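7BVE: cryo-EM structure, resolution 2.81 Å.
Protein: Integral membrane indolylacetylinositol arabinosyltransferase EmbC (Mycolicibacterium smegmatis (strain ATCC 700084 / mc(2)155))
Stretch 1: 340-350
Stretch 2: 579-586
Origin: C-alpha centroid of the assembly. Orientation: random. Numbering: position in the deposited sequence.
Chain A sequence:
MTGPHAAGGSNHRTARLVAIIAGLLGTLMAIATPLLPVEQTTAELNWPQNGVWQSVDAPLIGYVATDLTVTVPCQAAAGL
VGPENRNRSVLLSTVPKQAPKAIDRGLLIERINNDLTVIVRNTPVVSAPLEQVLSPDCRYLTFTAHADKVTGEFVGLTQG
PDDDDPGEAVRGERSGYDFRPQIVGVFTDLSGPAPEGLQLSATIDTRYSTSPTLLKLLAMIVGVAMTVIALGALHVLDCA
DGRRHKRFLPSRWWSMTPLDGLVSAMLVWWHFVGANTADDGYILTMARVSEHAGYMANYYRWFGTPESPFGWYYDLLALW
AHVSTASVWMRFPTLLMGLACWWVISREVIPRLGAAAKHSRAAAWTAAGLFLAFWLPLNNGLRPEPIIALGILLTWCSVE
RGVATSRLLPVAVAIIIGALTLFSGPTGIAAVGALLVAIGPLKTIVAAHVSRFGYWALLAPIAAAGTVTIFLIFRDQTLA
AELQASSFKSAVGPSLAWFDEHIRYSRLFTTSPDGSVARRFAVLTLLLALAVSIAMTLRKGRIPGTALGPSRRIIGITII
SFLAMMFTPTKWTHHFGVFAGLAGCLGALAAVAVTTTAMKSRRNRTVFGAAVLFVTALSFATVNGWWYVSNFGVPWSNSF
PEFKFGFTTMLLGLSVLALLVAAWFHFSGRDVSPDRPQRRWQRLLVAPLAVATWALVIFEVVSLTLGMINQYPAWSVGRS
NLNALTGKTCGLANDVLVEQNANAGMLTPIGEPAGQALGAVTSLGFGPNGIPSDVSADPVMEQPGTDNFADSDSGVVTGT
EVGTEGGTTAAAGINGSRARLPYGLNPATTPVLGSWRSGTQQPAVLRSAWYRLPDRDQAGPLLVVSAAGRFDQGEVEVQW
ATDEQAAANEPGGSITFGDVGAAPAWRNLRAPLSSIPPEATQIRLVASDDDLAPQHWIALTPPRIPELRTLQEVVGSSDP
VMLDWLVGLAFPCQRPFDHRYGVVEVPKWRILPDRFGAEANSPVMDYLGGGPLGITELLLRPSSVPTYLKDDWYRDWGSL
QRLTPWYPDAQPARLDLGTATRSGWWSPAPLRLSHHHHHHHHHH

Stretch 1 340-350: ACWWVISREVI
Stretch 2 (579-586) FAGLAGCL

Packing between the helix running through stretch 1, begun earlier in the chain, and stretch 2, helical by Ala583 and continuing beyond Leu586, rests on van der Waals contacts, with no hydrogen bond crossing between them. The chains run in the same direction: CA-CA separations are 6.8 Å for Cys341-Gly581, 6.8 Å for Ile345-Gly584 and 7.1 Å for Val349-Cys585. Together the two surfaces bury 241 Å². Cys341, Ile345 and Val349, spaced four residues apart, all point CA-to-CB toward stretch 2 and form one stripe.

Ile345 covers the most surface. Its chi1 of -73° (m) and chi2 of 173° (t) extend CD1 to 3.7 Å from Gly581 O and 4.5 Å from Gly584 CA. Gly584 (phi/psi -68/-35) makes room for this methyl: an ideal CB there would point toward stretch 1 and lie 3.1 Å from Ile345 CD1, a tight approach.

Cys585, next in covered area, points its CA-to-CB bond sideways to stretch 1. With chi1 -52° (m), its SG lies 3.6 Å from Val349 CG1, the closest contact of the interface; Val349 has chi1 176° (t). The same SG is 3.4 Å from Gly581 O, one turn back. A small, polarizable thiol can thus meet a methyl while lying near a carbonyl.

At the other end, Cys341, chi1 -173° (t), sets SG 4.3 Å from Gly581 CA, a loose contact against bare backbone. Leu582 points away from the contact.

In stretch 1 phi/psi stay near -70/-35 through Val344, with Ile345 N donating to Cys341 O at 3.0 Å. The wider pi-type turn spans 345-349, with Arg347 at -103/-18 and Glu348 at -119/-36: weak bonds reach Ile345 O from Val349 N (3.4 Å) and Ile350 N (3.3 Å). Val349, at -90/-52, still faces stretch 2.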

# COMPACT_ATOMS: atom_id res chain seq x y z
N ALA A 340 -8.01 35.67 9.36
CA ALA A 340 -7.37 35.96 10.64
C ALA A 340 -6.03 35.24 10.77
O ALA A 340 -5.09 35.79 11.35
CB ALA A 340 -8.28 35.56 11.79
N CYS A 341 -5.91 34.06 10.18
CA CYS A 341 -4.67 33.30 10.24
C CYS A 341 -3.55 34.00 9.46
O CYS A 341 -2.43 34.12 9.95
CB CYS A 341 -4.92 31.89 9.72
SG CYS A 341 -3.59 30.72 9.88
N TRP A 342 -3.87 34.53 8.27
CA TRP A 342 -2.83 35.25 7.53
C TRP A 342 -2.48 36.60 8.16
O TRP A 342 -1.33 37.03 8.11
CB TRP A 342 -3.24 35.44 6.08
CG TRP A 342 -2.35 36.40 5.33
CD1 TRP A 342 -2.70 37.64 4.90
CD2 TRP A 342 -0.96 36.25 5.00
NE1 TRP A 342 -1.64 38.25 4.30
CE2 TRP A 342 -0.56 37.42 4.34
CE3 TRP A 342 -0.02 35.23 5.18
CZ2 TRP A 342 0.74 37.60 3.88
CZ3 TRP A 342 1.26 35.42 4.72
CH2 TRP A 342 1.62 36.59 4.06
N TRP A 343 -3.46 37.28 8.77
CA TRP A 343 -3.13 38.56 9.40
C TRP A 343 -2.33 38.36 10.69
O TRP A 343 -1.46 39.17 11.02
CB TRP A 343 -4.43 39.36 9.58
CG TRP A 343 -4.87 39.98 8.24
CD1 TRP A 343 -5.38 39.32 7.14
CD2 TRP A 343 -4.88 41.36 7.90
NE1 TRP A 343 -5.66 40.19 6.14
CE2 TRP A 343 -5.37 41.46 6.57
CE3 TRP A 343 -4.51 42.53 8.58
CZ2 TRP A 343 -5.51 42.66 5.92
CZ3 TRP A 343 -4.66 43.71 7.93
CH2 TRP A 343 -5.16 43.77 6.61
N VAL A 344 -2.54 37.23 11.37
CA VAL A 344 -1.70 36.86 12.51
C VAL A 344 -0.29 36.49 12.05
O VAL A 344 0.70 36.87 12.69
CB VAL A 344 -2.37 35.74 13.33
CG1 VAL A 344 -1.42 35.09 14.29
CG2 VAL A 344 -3.50 36.30 14.14
N ILE A 345 -0.16 35.78 10.92
CA ILE A 345 1.17 35.43 10.41
C ILE A 345 1.95 36.67 9.99
O ILE A 345 3.11 36.85 10.37
CB ILE A 345 1.06 34.42 9.25
CG1 ILE A 345 0.69 33.03 9.75
CG2 ILE A 345 2.35 34.34 8.45
CD1 ILE A 345 0.40 32.07 8.64
N SER A 346 1.33 37.55 9.22
CA SER A 346 2.08 38.67 8.67
C SER A 346 2.26 39.83 9.65
O SER A 346 3.19 40.62 9.46
CB SER A 346 1.39 39.19 7.41
OG SER A 346 0.11 39.71 7.71
N ARG A 347 1.43 39.96 10.69
CA ARG A 347 1.57 41.08 11.61
C ARG A 347 2.21 40.73 12.94
O ARG A 347 2.67 41.63 13.64
CB ARG A 347 0.22 41.73 11.90
CG ARG A 347 -0.13 42.92 11.04
CD ARG A 347 -0.48 42.52 9.64
NE ARG A 347 -0.97 43.66 8.88
CZ ARG A 347 -1.21 43.63 7.58
NH1 ARG A 347 -1.02 42.51 6.90
NH2 ARG A 347 -1.65 44.70 6.96
N GLU A 348 2.26 39.46 13.31
CA GLU A 348 2.77 39.07 14.62
C GLU A 348 3.99 38.17 14.54
O GLU A 348 4.90 38.32 15.36
CB GLU A 348 1.64 38.40 15.42
CG GLU A 348 2.01 37.84 16.78
CD GLU A 348 2.43 38.88 17.81
OE1 GLU A 348 1.97 40.03 17.72
OE2 GLU A 348 3.21 38.53 18.72
N VAL A 349 4.06 37.27 13.57
CA VAL A 349 5.14 36.29 13.56
C VAL A 349 6.36 36.80 12.81
O VAL A 349 7.48 36.74 13.33
CB VAL A 349 4.64 34.95 12.98
CG1 VAL A 349 5.78 33.98 12.89
CG2 VAL A 349 3.53 34.39 13.83
N ILE A 350 6.18 37.28 11.59
CA ILE A 350 7.29 37.72 10.74
C ILE A 350 8.04 38.93 11.31
O ILE A 350 9.28 38.89 11.31
CB ILE A 350 6.81 37.95 9.29
CG1 ILE A 350 6.52 36.61 8.61
CG2 ILE A 350 7.80 38.71 8.46
CD1 ILE A 350 5.91 36.73 7.25
N PHE A 579 -1.09 22.07 9.65
CA PHE A 579 0.20 22.71 9.44
C PHE A 579 0.09 23.98 8.63
O PHE A 579 1.11 24.49 8.16
CB PHE A 579 1.16 21.76 8.74
CG PHE A 579 1.55 20.57 9.57
CD1 PHE A 579 2.51 20.68 10.55
CD2 PHE A 579 0.96 19.34 9.35
CE1 PHE A 579 2.87 19.59 11.31
CE2 PHE A 579 1.31 18.25 10.11
CZ PHE A 579 2.27 18.38 11.09
N ALA A 580 -1.11 24.52 8.44
CA ALA A 580 -1.27 25.69 7.59
C ALA A 580 -0.82 26.97 8.27
O ALA A 580 -0.57 27.96 7.59
CB ALA A 580 -2.72 25.82 7.14
N GLY A 581 -0.72 26.98 9.60
CA GLY A 581 -0.23 28.15 10.31
C GLY A 581 1.28 28.13 10.46
O GLY A 581 1.93 29.17 10.44
N LEU A 582 1.85 26.93 10.62
CA LEU A 582 3.29 26.77 10.75
C LEU A 582 4.00 26.88 9.41
O LEU A 582 5.22 27.07 9.39
CB LEU A 582 3.60 25.40 11.35
CG LEU A 582 3.01 25.14 12.73
CD1 LEU A 582 3.21 23.69 13.09
CD2 LEU A 582 3.65 26.05 13.77
N ALA A 583 3.26 26.75 8.31
CA ALA A 583 3.89 26.73 6.99
C ALA A 583 4.36 28.12 6.58
O ALA A 583 5.40 28.25 5.93
CB ALA A 583 2.94 26.17 5.96
N GLY A 584 3.62 29.16 6.95
CA GLY A 584 4.09 30.51 6.67
C GLY A 584 5.33 30.87 7.48
O GLY A 584 6.23 31.56 6.99
N CYS A 585 5.40 30.37 8.71
CA CYS A 585 6.56 30.60 9.56
C CYS A 585 7.80 29.90 9.01
O CYS A 585 8.88 30.50 8.93
CB CYS A 585 6.25 30.09 10.96
SG CYS A 585 4.71 30.74 11.64
N LEU A 586 7.66 28.63 8.62
CA LEU A 586 8.77 27.94 7.98
C LEU A 586 9.09 28.50 6.60
O LEU A 586 10.23 28.39 6.15
CB LEU A 586 8.51 26.45 7.87
CG LEU A 586 8.64 25.67 9.17
CD1 LEU A 586 8.30 24.24 8.91
CD2 LEU A 586 10.05 25.79 9.69